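Local coordinates for protein porin (Acinetobacter baumannii AB307-0294, PDB 5DL7) that probably forms a beta-barrel porin of the OprD family in the outer membrane, letting small molecules, perhaps vanillate, pass across that membrane, at residues Q130-I134 with R213-A217; I222-L228 with F248-T254; N274-H278 with E325-N330. All coordinates share one frame; numbering follows the deposited sequence.

Contact 1. Residues Q130-I134 with R213-A217; sequences QLPTI and RAYHA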
loop_
_atom_site.group_PDB
_atom_site.type_symbol
_atom_site.label_atom_id
_atom_site.label_comp_id
_atom_site.label_asym_id
_atom_site.label_seq_id
_atom_site.Cartn_x
_atom_site.Cartn_y
_atom_site.Cartn_z
ATOM N N GLN A 130 -3.022 -7.003 6.002
ATOM C CA GLN A 130 -3.466 -5.636 5.914
ATOM C C GLN A 130 -3.200 -4.868 7.226
ATOM O O GLN A 130 -4.071 -4.148 7.720
ATOM C CB GLN A 130 -4.979 -5.638 5.682
ATOM C CG GLN A 130 -5.379 -6.509 4.480
ATOM C CD GLN A 130 -5.176 -5.681 3.321
ATOM O OE1 GLN A 130 -4.174 -5.603 2.744
ATOM N NE2 GLN A 130 -6.203 -4.988 3.008
ATOM N N LEU A 131 -2.040 -5.032 7.805
ATOM C CA LEU A 131 -1.638 -4.378 9.095
ATOM C C LEU A 131 -0.615 -3.376 8.887
ATOM O O LEU A 131 0.198 -3.366 7.894
ATOM C CB LEU A 131 -1.063 -5.434 10.038
ATOM C CG LEU A 131 -2.022 -6.520 10.453
ATOM C CD1 LEU A 131 -1.397 -7.477 11.419
ATOM C CD2 LEU A 131 -3.422 -6.107 10.890
ATOM N N PRO A 132 -0.512 -2.404 9.806
ATOM C CA PRO A 132 0.565 -1.418 9.628
ATOM C C PRO A 132 1.986 -1.909 9.680
ATOM O O PRO A 132 2.890 -1.334 9.134
ATOM C CB PRO A 132 0.337 -0.422 10.824
ATOM C CG PRO A 132 -1.012 -0.763 11.296
ATOM C CD PRO A 132 -1.447 -2.152 10.902
ATOM N N THR A 133 2.195 -3.102 10.323
ATOM C CA THR A 133 3.489 -3.756 10.343
ATOM C C THR A 133 3.740 -4.678 9.099
ATOM O O THR A 133 4.842 -5.095 8.956
ATOM C CB THR A 133 3.570 -4.613 11.598
ATOM O OG1 THR A 133 2.413 -5.379 11.739
ATOM C CG2 THR A 133 3.740 -3.591 12.823
ATOM N N ILE A 134 2.685 -4.948 8.330
ATOM C CA ILE A 134 2.760 -5.887 7.171
ATOM C C ILE A 134 1.499 -5.626 6.372
ATOM O O ILE A 134 0.444 -6.145 6.635
ATOM C CB ILE A 134 3.015 -7.349 7.585
ATOM C CG1 ILE A 134 3.127 -8.281 6.308
ATOM C CG2 ILE A 134 2.053 -7.874 8.624
ATOM C CD1 ILE A 134 3.586 -9.649 6.535
ATOM N N ARG A 213 -5.416 0.958 17.546
ATOM C CA ARG A 213 -4.717 -0.163 17.068
ATOM C C ARG A 213 -3.306 -0.135 17.725
ATOM O O ARG A 213 -2.670 0.929 17.922
ATOM C CB ARG A 213 -4.548 -0.115 15.592
ATOM C CG ARG A 213 -5.905 -0.106 14.847
ATOM C CD ARG A 213 -5.724 -0.337 13.389
ATOM N NE ARG A 213 -5.106 0.874 12.834
ATOM C CZ ARG A 213 -4.509 0.965 11.609
ATOM N NH1 ARG A 213 -4.430 -0.104 10.852
ATOM N NH2 ARG A 213 -4.054 2.129 11.060
ATOM N N ALA A 214 -2.807 -1.358 17.947
ATOM C CA ALA A 214 -1.469 -1.566 18.553
ATOM C C ALA A 214 -0.982 -2.896 17.978
ATOM O O ALA A 214 -1.629 -3.893 18.078
ATOM C CB ALA A 214 -1.476 -1.555 20.047
ATOM N N TYR A 215 0.272 -2.881 17.508
ATOM C CA TYR A 215 0.878 -4.118 17.027
ATOM C C TYR A 215 2.386 -4.089 17.345
ATOM O O TYR A 215 3.038 -3.037 17.432
ATOM C CB TYR A 215 0.776 -4.282 15.481
ATOM C CG TYR A 215 -0.651 -4.400 15.007
ATOM C CD1 TYR A 215 -1.314 -5.582 15.011
ATOM C CD2 TYR A 215 -1.270 -3.203 14.608
ATOM C CE1 TYR A 215 -2.704 -5.631 14.721
ATOM C CE2 TYR A 215 -2.642 -3.256 14.273
ATOM C CZ TYR A 215 -3.288 -4.425 14.355
ATOM O OH TYR A 215 -4.630 -4.399 13.996
ATOM N N HIS A 216 2.922 -5.258 17.494
ATOM C CA HIS A 216 4.358 -5.539 17.597
ATOM C C HIS A 216 4.788 -6.492 16.447
ATOM O O HIS A 216 4.058 -7.375 16.104
ATOM C CB HIS A 216 4.759 -6.171 18.979
ATOM C CG HIS A 216 6.142 -6.769 18.988
ATOM N ND1 HIS A 216 7.278 -5.994 19.067
ATOM C CD2 HIS A 216 6.562 -8.037 18.802
ATOM C CE1 HIS A 216 8.336 -6.770 18.968
ATOM N NE2 HIS A 216 7.950 -8.013 18.892
ATOM N N ALA A 217 5.966 -6.283 15.934
ATOM C CA ALA A 217 6.493 -7.078 14.812
ATOM C C ALA A 217 8.033 -7.280 15.000
ATOM O O ALA A 217 8.749 -6.447 15.566
ATOM C CB ALA A 217 6.314 -6.437 13.479
HETATM O O HOH W 1 -3.563 -1.370 8.266
#

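Contact 2. Residues I222-L228 with F248-T254; sequences IYQQQFL and FFNSEET. With CA (calcium ion), chain B.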
loop_
_atom_site.group_PDB
_atom_site.type_symbol
_atom_site.label_atom_id
_atom_site.label_comp_id
_atom_site.label_asym_id
_atom_site.label_seq_id
_atom_site.Cartn_x
_atom_site.Cartn_y
_atom_site.Cartn_z
ATOM N N ILE A 222 16.800 -8.438 11.625
ATOM C CA ILE A 222 16.730 -7.197 10.934
ATOM C C ILE A 222 16.199 -6.078 11.806
ATOM O O ILE A 222 16.918 -5.200 12.174
ATOM C CB ILE A 222 16.043 -7.253 9.560
ATOM C CG1 ILE A 222 16.753 -8.353 8.676
ATOM C CG2 ILE A 222 16.129 -5.909 8.899
ATOM C CD1 ILE A 222 16.112 -8.491 7.318
ATOM N N TYR A 223 14.935 -6.163 12.179
ATOM C CA TYR A 223 14.357 -5.088 13.040
ATOM C C TYR A 223 13.217 -5.645 13.893
ATOM O O TYR A 223 12.569 -6.635 13.500
ATOM C CB TYR A 223 13.954 -3.861 12.311
ATOM C CG TYR A 223 12.795 -3.986 11.382
ATOM C CD1 TYR A 223 11.479 -4.044 11.910
ATOM C CD2 TYR A 223 12.872 -4.061 10.030
ATOM C CE1 TYR A 223 10.404 -4.137 11.050
ATOM C CE2 TYR A 223 11.787 -4.121 9.168
ATOM C CZ TYR A 223 10.540 -4.226 9.605
ATOM O OH TYR A 223 9.420 -4.347 8.838
ATOM N N GLN A 224 12.942 -4.897 14.972
ATOM C CA GLN A 224 11.658 -5.016 15.736
ATOM C C GLN A 224 10.949 -3.699 15.565
ATOM O O GLN A 224 11.585 -2.640 15.548
ATOM C CB GLN A 224 11.879 -5.333 17.237
ATOM C CG GLN A 224 12.329 -6.725 17.368
ATOM C CD GLN A 224 12.610 -7.100 18.822
ATOM O OE1 GLN A 224 13.472 -8.069 19.133
ATOM N NE2 GLN A 224 11.988 -6.369 19.697
ATOM N N GLN A 225 9.633 -3.732 15.515
ATOM C CA GLN A 225 8.831 -2.558 15.257
ATOM C C GLN A 225 7.504 -2.599 16.083
ATOM O O GLN A 225 6.913 -3.663 16.083
ATOM C CB GLN A 225 8.608 -2.355 13.800
ATOM C CG GLN A 225 7.786 -1.163 13.397
ATOM C CD GLN A 225 7.726 -1.090 11.873
ATOM O OE1 GLN A 225 6.873 -1.694 11.231
ATOM N NE2 GLN A 225 8.692 -0.327 11.303
ATOM N N GLN A 226 7.227 -1.497 16.766
ATOM C CA GLN A 226 5.860 -1.375 17.321
ATOM C C GLN A 226 5.066 -0.282 16.675
ATOM O O GLN A 226 5.653 0.727 16.093
ATOM C CB GLN A 226 5.999 -1.010 18.764
ATOM C CG GLN A 226 6.592 -2.070 19.674
ATOM C CD GLN A 226 8.134 -2.124 19.577
ATOM O OE1 GLN A 226 8.806 -1.093 19.550
ATOM N NE2 GLN A 226 8.616 -3.307 19.417
ATOM N N PHE A 227 3.784 -0.430 16.621
ATOM C CA PHE A 227 2.868 0.562 16.044
ATOM C C PHE A 227 1.820 0.900 17.099
ATOM O O PHE A 227 1.243 -0.034 17.700
ATOM C CB PHE A 227 2.106 -0.064 14.857
ATOM C CG PHE A 227 0.996 0.816 14.286
ATOM C CD1 PHE A 227 1.352 1.848 13.434
ATOM C CD2 PHE A 227 -0.268 0.675 14.756
ATOM C CE1 PHE A 227 0.355 2.649 12.926
ATOM C CE2 PHE A 227 -1.310 1.490 14.219
ATOM C CZ PHE A 227 -0.967 2.479 13.357
ATOM N N LEU A 228 1.489 2.168 17.188
ATOM C CA LEU A 228 0.279 2.587 17.903
ATOM C C LEU A 228 -0.446 3.559 16.987
ATOM O O LEU A 228 0.229 4.383 16.334
ATOM C CB LEU A 228 0.628 3.403 19.160
ATOM C CG LEU A 228 1.327 2.557 20.227
ATOM C CD1 LEU A 228 1.690 3.606 21.353
ATOM C CD2 LEU A 228 0.370 1.521 20.803
ATOM N N PHE A 248 1.916 5.978 14.698
ATOM C CA PHE A 248 3.225 6.072 15.318
ATOM C C PHE A 248 3.947 4.759 15.235
ATOM O O PHE A 248 3.372 3.671 15.533
ATOM C CB PHE A 248 3.024 6.318 16.807
ATOM C CG PHE A 248 4.278 6.276 17.596
ATOM C CD1 PHE A 248 5.280 7.228 17.408
ATOM C CD2 PHE A 248 4.531 5.258 18.486
ATOM C CE1 PHE A 248 6.449 7.156 18.266
ATOM C CE2 PHE A 248 5.760 5.181 19.259
ATOM C CZ PHE A 248 6.665 6.122 19.100
ATOM N N PHE A 249 5.204 4.821 14.756
ATOM C CA PHE A 249 6.118 3.648 14.665
ATOM C C PHE A 249 7.312 3.836 15.509
ATOM O O PHE A 249 7.878 4.944 15.535
ATOM C CB PHE A 249 6.500 3.400 13.144
ATOM C CG PHE A 249 5.395 3.027 12.254
ATOM C CD1 PHE A 249 4.695 4.032 11.646
ATOM C CD2 PHE A 249 5.132 1.745 11.996
ATOM C CE1 PHE A 249 3.637 3.790 10.768
ATOM C CE2 PHE A 249 4.084 1.441 11.074
ATOM C CZ PHE A 249 3.358 2.476 10.487
ATOM N N ASN A 250 7.730 2.748 16.086
ATOM C CA ASN A 250 8.997 2.655 16.857
ATOM C C ASN A 250 9.742 1.446 16.365
ATOM O O ASN A 250 9.244 0.336 16.380
ATOM C CB ASN A 250 8.726 2.516 18.394
ATOM C CG ASN A 250 9.979 2.488 19.239
ATOM O OD1 ASN A 250 10.715 3.483 19.157
ATOM N ND2 ASN A 250 10.254 1.418 19.949
ATOM N N SER A 251 11.025 1.710 15.945
ATOM C CA SER A 251 11.805 0.634 15.287
ATOM C C SER A 251 13.218 0.614 15.802
ATOM O O SER A 251 13.839 1.680 16.033
ATOM C CB SER A 251 11.833 0.778 13.756
ATOM O OG SER A 251 10.531 0.949 13.172
ATOM N N GLU A 252 13.741 -0.582 15.967
ATOM C CA GLU A 252 15.124 -0.828 16.475
ATOM C C GLU A 252 15.665 -2.047 15.797
ATOM O O GLU A 252 14.951 -2.983 15.507
ATOM C CB GLU A 252 15.114 -0.945 18.018
ATOM C CG GLU A 252 16.302 -1.314 18.679
ATOM C CD GLU A 252 16.213 -1.461 20.291
ATOM O OE1 GLU A 252 17.261 -1.403 20.903
ATOM O OE2 GLU A 252 15.153 -1.479 20.806
ATOM N N GLU A 253 16.988 -2.123 15.657
ATOM C CA GLU A 253 17.547 -3.324 15.042
ATOM C C GLU A 253 17.485 -4.487 16.023
ATOM O O GLU A 253 17.367 -4.287 17.262
ATOM C CB GLU A 253 18.969 -3.116 14.485
ATOM C CG GLU A 253 20.074 -3.107 15.535
ATOM C CD GLU A 253 20.088 -1.905 16.428
ATOM O OE1 GLU A 253 20.899 -1.885 17.392
ATOM O OE2 GLU A 253 19.522 -0.810 16.179
ATOM N N THR A 254 17.616 -5.707 15.535
ATOM C CA THR A 254 17.627 -6.882 16.452
ATOM C C THR A 254 18.519 -7.985 15.883
ATOM O O THR A 254 18.818 -7.965 14.675
ATOM C CB THR A 254 16.097 -7.281 16.556
ATOM O OG1 THR A 254 15.982 -8.280 17.528
ATOM C CG2 THR A 254 15.593 -7.938 15.259
HETATM CA CA CA B . 20.576 0.504 18.074
HETATM O O HOH W 2 19.643 -0.597 19.965
HETATM O O HOH W 3 18.314 1.278 17.858
HETATM O O HOH W 4 20.822 2.349 19.687
HETATM O O HOH W 5 22.678 0.172 19.221
#

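Contact 3. Residues N274-H278 with E325-N330; sequences NYQNH and EYDFKN. With C8E ((hydroxyethyloxy)tri(ethyloxy)octane), chain F; C8E ((hydroxyethyloxy)tri(ethyloxy)octane), chain H; C8E ((hydroxyethyloxy)tri(ethyloxy)octane), chain I.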
loop_
_atom_site.group_PDB
_atom_site.type_symbol
_atom_site.label_atom_id
_atom_site.label_comp_id
_atom_site.label_asym_id
_atom_site.label_seq_id
_atom_site.Cartn_x
_atom_site.Cartn_y
_atom_site.Cartn_z
ATOM N N ASN A 274 -15.033 17.458 7.012
ATOM C CA ASN A 274 -16.000 17.026 6.008
ATOM C C ASN A 274 -17.292 17.717 6.157
ATOM O O ASN A 274 -17.888 17.680 7.247
ATOM C CB ASN A 274 -16.121 15.520 6.100
ATOM C CG ASN A 274 -17.175 14.961 5.168
ATOM O OD1 ASN A 274 -18.318 14.851 5.572
ATOM N ND2 ASN A 274 -16.873 14.709 3.898
ATOM N N TYR A 275 -17.772 18.388 5.090
ATOM C CA TYR A 275 -18.956 19.243 5.110
ATOM C C TYR A 275 -19.565 19.149 3.689
ATOM O O TYR A 275 -18.905 19.463 2.694
ATOM C CB TYR A 275 -18.592 20.718 5.419
ATOM C CG TYR A 275 -19.728 21.601 5.448
ATOM C CD1 TYR A 275 -20.636 21.580 6.541
ATOM C CD2 TYR A 275 -19.978 22.415 4.398
ATOM C CE1 TYR A 275 -21.728 22.449 6.551
ATOM C CE2 TYR A 275 -21.044 23.250 4.404
ATOM C CZ TYR A 275 -21.918 23.227 5.482
ATOM O OH TYR A 275 -22.945 24.044 5.367
ATOM N N GLN A 276 -20.795 18.679 3.574
ATOM C CA GLN A 276 -21.564 18.701 2.328
ATOM C C GLN A 276 -20.671 18.076 1.125
ATOM O O GLN A 276 -20.625 18.618 -0.022
ATOM C CB GLN A 276 -21.937 20.110 1.974
ATOM C CG GLN A 276 -22.934 20.702 2.937
ATOM C CD GLN A 276 -23.625 21.900 2.434
ATOM O OE1 GLN A 276 -23.392 22.356 1.335
ATOM N NE2 GLN A 276 -24.552 22.435 3.248
ATOM N N ASN A 277 -20.080 16.977 1.404
ATOM C CA ASN A 277 -19.341 16.089 0.452
ATOM C C ASN A 277 -17.984 16.673 0.055
ATOM O O ASN A 277 -17.232 16.031 -0.618
ATOM C CB ASN A 277 -20.246 15.947 -0.740
ATOM C CG ASN A 277 -21.435 15.031 -0.403
ATOM O OD1 ASN A 277 -21.237 14.086 0.285
ATOM N ND2 ASN A 277 -22.408 15.164 -1.076
ATOM N N HIS A 278 -17.633 17.794 0.680
ATOM C CA HIS A 278 -16.272 18.303 0.695
ATOM C C HIS A 278 -15.458 17.784 1.861
ATOM O O HIS A 278 -16.000 17.758 2.945
ATOM C CB HIS A 278 -16.153 19.871 0.750
ATOM C CG HIS A 278 -16.959 20.584 -0.250
ATOM N ND1 HIS A 278 -16.499 20.887 -1.505
ATOM C CD2 HIS A 278 -18.241 21.056 -0.203
ATOM C CE1 HIS A 278 -17.448 21.490 -2.185
ATOM N NE2 HIS A 278 -18.543 21.595 -1.435
ATOM N N GLU A 325 -10.797 17.109 -1.248
ATOM C CA GLU A 325 -11.585 16.114 -1.972
ATOM C C GLU A 325 -13.084 16.512 -2.024
ATOM O O GLU A 325 -13.594 17.098 -1.104
ATOM C CB GLU A 325 -11.467 14.602 -1.472
ATOM C CG GLU A 325 -11.557 14.456 -0.121
ATOM C CD GLU A 325 -10.550 13.320 0.458
ATOM O OE1 GLU A 325 -10.568 12.183 -0.117
ATOM O OE2 GLU A 325 -10.002 13.607 1.594
ATOM N N TYR A 326 -13.646 16.020 -3.082
ATOM C CA TYR A 326 -15.146 16.149 -3.289
ATOM C C TYR A 326 -15.693 14.856 -3.800
ATOM O O TYR A 326 -15.148 14.151 -4.696
ATOM C CB TYR A 326 -15.450 17.322 -4.290
ATOM C CG TYR A 326 -16.937 17.619 -4.295
ATOM C CD1 TYR A 326 -17.482 18.293 -3.204
ATOM C CD2 TYR A 326 -17.721 17.311 -5.372
ATOM C CE1 TYR A 326 -18.853 18.574 -3.194
ATOM C CE2 TYR A 326 -19.088 17.640 -5.422
ATOM C CZ TYR A 326 -19.618 18.239 -4.283
ATOM O OH TYR A 326 -20.973 18.628 -4.184
ATOM N N ASP A 327 -16.781 14.461 -3.153
ATOM C CA ASP A 327 -17.608 13.356 -3.629
ATOM C C ASP A 327 -18.848 13.917 -4.315
ATOM O O ASP A 327 -19.664 14.617 -3.753
ATOM C CB ASP A 327 -17.989 12.500 -2.432
ATOM C CG ASP A 327 -18.892 11.368 -2.771
ATOM O OD1 ASP A 327 -19.559 11.187 -3.816
ATOM O OD2 ASP A 327 -18.938 10.528 -1.788
ATOM N N PHE A 328 -18.945 13.554 -5.556
ATOM C CA PHE A 328 -19.981 14.098 -6.443
ATOM C C PHE A 328 -21.353 13.367 -6.423
ATOM O O PHE A 328 -22.230 13.559 -7.313
ATOM C CB PHE A 328 -19.482 14.086 -7.904
ATOM C CG PHE A 328 -18.457 15.073 -8.277
ATOM C CD1 PHE A 328 -17.116 14.791 -8.070
ATOM C CD2 PHE A 328 -18.791 16.377 -8.717
ATOM C CE1 PHE A 328 -16.145 15.693 -8.417
ATOM C CE2 PHE A 328 -17.715 17.299 -9.074
ATOM C CZ PHE A 328 -16.444 16.942 -8.939
ATOM N N LYS A 329 -21.631 12.643 -5.344
ATOM C CA LYS A 329 -22.848 11.836 -5.192
ATOM C C LYS A 329 -24.098 12.619 -5.418
ATOM O O LYS A 329 -25.059 12.052 -5.979
ATOM C CB LYS A 329 -22.749 11.198 -3.779
ATOM C CG LYS A 329 -24.010 10.351 -3.428
ATOM C CD LYS A 329 -23.765 9.291 -2.317
ATOM C CE LYS A 329 -22.746 9.814 -1.290
ATOM N NZ LYS A 329 -23.179 11.188 -0.819
ATOM N N ASN A 330 -24.128 13.900 -5.072
ATOM C CA ASN A 330 -25.327 14.711 -5.191
ATOM C C ASN A 330 -25.244 15.739 -6.245
ATOM O O ASN A 330 -26.118 16.639 -6.324
ATOM C CB ASN A 330 -25.628 15.445 -3.903
ATOM C CG ASN A 330 -25.949 14.507 -2.774
ATOM O OD1 ASN A 330 -26.736 13.549 -2.901
ATOM N ND2 ASN A 330 -25.339 14.746 -1.656
HETATM C C1 C8E F . -16.768 16.208 -14.939
HETATM C C2 C8E F . -16.291 17.061 -13.763
HETATM C C3 C8E F . -14.838 16.783 -13.301
HETATM C C4 C8E F . -14.489 17.811 -12.217
HETATM C C5 C8E F . -13.119 17.736 -11.590
HETATM C C6 C8E F . -12.681 18.957 -10.860
HETATM C C7 C8E F . -13.391 19.063 -9.584
HETATM C C8 C8E F . -12.846 20.152 -8.824
HETATM O O9 C8E F . -13.879 19.833 -7.926
HETATM C C10 C8E F . -14.484 20.411 -6.784
HETATM C C11 C8E F . -15.886 20.385 -7.249
HETATM O O12 C8E F . -16.968 20.782 -6.367
HETATM C C13 C8E F . -17.653 22.072 -6.611
HETATM C C14 C8E F . -19.103 22.090 -6.103
HETATM O O15 C8E F . -19.415 23.078 -5.053
HETATM C C16 C8E F . -20.640 22.804 -4.332
HETATM C C17 C8E F . -20.820 23.691 -3.069
HETATM O O18 C8E F . -20.762 23.182 -1.711
HETATM C C19 C8E F . -21.700 22.127 -1.318
HETATM C C20 C8E F . -21.761 20.981 -2.357
HETATM O O21 C8E F . -21.985 19.610 -2.021
HETATM C C1 C8E H . -3.437 20.967 -3.784
HETATM C C2 C8E H . -4.162 21.064 -2.512
HETATM C C3 C8E H . -5.225 22.087 -2.641
HETATM C C4 C8E H . -5.746 22.451 -1.291
HETATM C C5 C8E H . -7.052 23.153 -1.210
HETATM C C6 C8E H . -7.288 24.202 -0.141
HETATM C C7 C8E H . -8.753 24.243 0.322
HETATM C C8 C8E H . -9.324 25.510 1.030
HETATM O O9 C8E H . -10.732 25.217 1.262
HETATM C C10 C8E H . -11.670 26.171 1.783
HETATM C C11 C8E H . -13.084 25.895 1.219
HETATM O O12 C8E H . -13.362 24.475 1.033
HETATM C C13 C8E H . -14.696 24.117 0.624
HETATM C C14 C8E H . -15.692 24.236 1.782
HETATM O O15 C8E H . -17.003 23.905 1.342
HETATM C C16 C8E H . -18.033 24.907 1.616
HETATM C C1 C8E I . -10.745 31.421 0.744
HETATM C C2 C8E I . -10.259 30.058 0.317
HETATM C C3 C8E I . -9.549 30.185 -1.024
HETATM C C4 C8E I . -8.793 28.920 -1.400
HETATM C C5 C8E I . -9.425 28.268 -2.616
HETATM C C6 C8E I . -9.200 26.836 -2.856
HETATM C C7 C8E I . -10.451 26.143 -3.267
HETATM C C8 C8E I . -10.225 24.652 -3.457
HETATM O O9 C8E I . -11.456 24.065 -2.979
HETATM C C10 C8E I . -12.457 24.208 -3.977
HETATM C C11 C8E I . -13.766 24.042 -3.342
HETATM O O12 C8E I . -14.965 24.293 -4.152
HETATM C C13 C8E I . -15.930 24.571 -3.033
HETATM C C14 C8E I . -17.429 24.817 -3.205
HETATM O O15 C8E I . -17.956 25.756 -2.142
#

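Contact 1. Residues Q130-I134 with R213-A217
The phenol ring of Y215 rests on two consecutive residues of a tight turn, L131 at its CE1 half and P132 at its CE2 half, both on the same side of the ring plane. CD2 of L131 lies 3.7 Å from OH of Y215 and spreads along the CZ and CE1 side, while CD of P132 reaches CE2 of Y215 at 3.7 Å. Both side chains cross the tyrosine at about a right angle. Y215 sets its ring there with CG anti to the carbonyl carbon (chi1 -64°). T133 continues the packing along the strand, its CB 3.8 Å from CB of A217 and its CG2 4.0 Å from CB of Y215. At the other end, CG of P132 sits over one face of the R213 guanidinium, 3.5 Å from NH1. That same NH1 donates in the guanidinium plane to a water, which in turn donates to O of Q130, so the arginine is tied through water to the residue just before the turn. L131 to I134 form a type I turn, closed by paired backbone bonds between L131 and I134. The hydroxyl of T133 bonds T200 OG1 of strand 198-206. The turn thus lies against strand 210-219, with T200 at its side, F227 of strand 223-235 against P132 and R213, and E162 and F164 of strand 159-170 touching L131.

Contact 2. Residues I222-L228 with F248-T254
Strands 223-235 and 240-253 form an antiparallel beta hairpin in the porin wall, and its far end carries a calcium site. The short segments run antiparallel at 166°, with hydrogen-bonded pairs Q224-E252, Q226-N250 and L228-F248. On one face, the extended side chain of Q225 (CG anti to the backbone N, chi1 -180°) delivers NE2 to OG of S251 at 2.9 Å, straight and in its amide plane; NE2 also bonds O of P294. Farther along that face the edge of F227 points at the face of F249, a T-shaped pair with CD1 of F227 3.6 Å from CZ of F249. On the other face Q226 and N250 lie side by side, and ND2 of N250 reaches OE1 of Q226 at 2.9 Å, while NE2 of Q226 bonds ND1 of H216. Next along the strand from E252, OE1 and OE2 of E253 both grip the calcium at 2.5 Å, with four waters and E261. One of those waters donates to OE1 of E252 at 2.7 Å, which makes E252 a second-shell residue. Such a hairpin of sequence-adjacent strands is the repeating element of a porin barrel wall, here with calcium at the end away from the hairpin's own turn.

Contact 3. Residues N274-H278 with E325-N330
O of Q276 and OH of Y326, on opposite segments, meet at one atom, the terminal hydroxyl O21 of a bound detergent: O21 donates to O of Q276 at 2.6 Å and lies 2.6 Å from OH of Y326, so the detergent head spans both segments. Q276 and N277 form the middle of a type I' turn, Y275 to H278, the tight hairpin connection between barrel strands 263-275 and 278-288; strand 318-327 runs antiparallel beside the second of these. O of N277 accepts one hydrogen bond from across the contact, from N of D327 at 3.0 Å, nearly straight (169°) though tilted from the carbonyl plane; CA of Y326 adds a weaker CA-H...O contact to the same O of N277 at 3.4 Å. The turn residue N277 buries the most surface here, its CB set against O of D327. Next to it H278 and Y326 form a non-hydrogen-bonded pair whose rings meet obliquely, their planes at 44°. CD1 of Y326 lies over one face of the imidazole, 3.3 Å from ND1 of H278. The tyrosine ring is carried there by CG anti to the backbone N (chi1 -169°), and its CD2 side in turn sits over the centre of the F328 ring. Both imidazole nitrogens are engaged: ND1 bonds OH of Y324, and NE2 of H278 donates to O18 of the same detergent at 2.7 Å. A second detergent places an ether oxygen over the opposite face of H278. Detergent against Y326 and F328 is consistent with a membrane-facing surface, and Y326 with the aromatic girdle of such barrels. The chain after the strand bends through an Asx turn: N of K329 donates to OD1 of D327 at 3.0 Å, meeting the oxygen from above the carboxylate plane.

How the contacts relate
The three contacts follow one another along the chain, each closing before the next opens. Contacts 1 and 2 are neighbours, centres about 10 Å apart: strands 210-219 and 223-235 are successive and bonded, as at A217 with Q225 and Y215 with F227, and the turn residue P132 packs on F227 and F249. Contact 3 lies farther away, its centre about 31 Å from contact 1 and 37 Å from contact 2, but strand 263-275 pairs with 240-253, so one run of antiparallel strands leads from the calcium-bearing end to the detergent-covered turn. Contact 1 thus packs a buried turn on the wall, where it may narrow the pore; contact 2 joins wall strands; contact 3 marks strand ends.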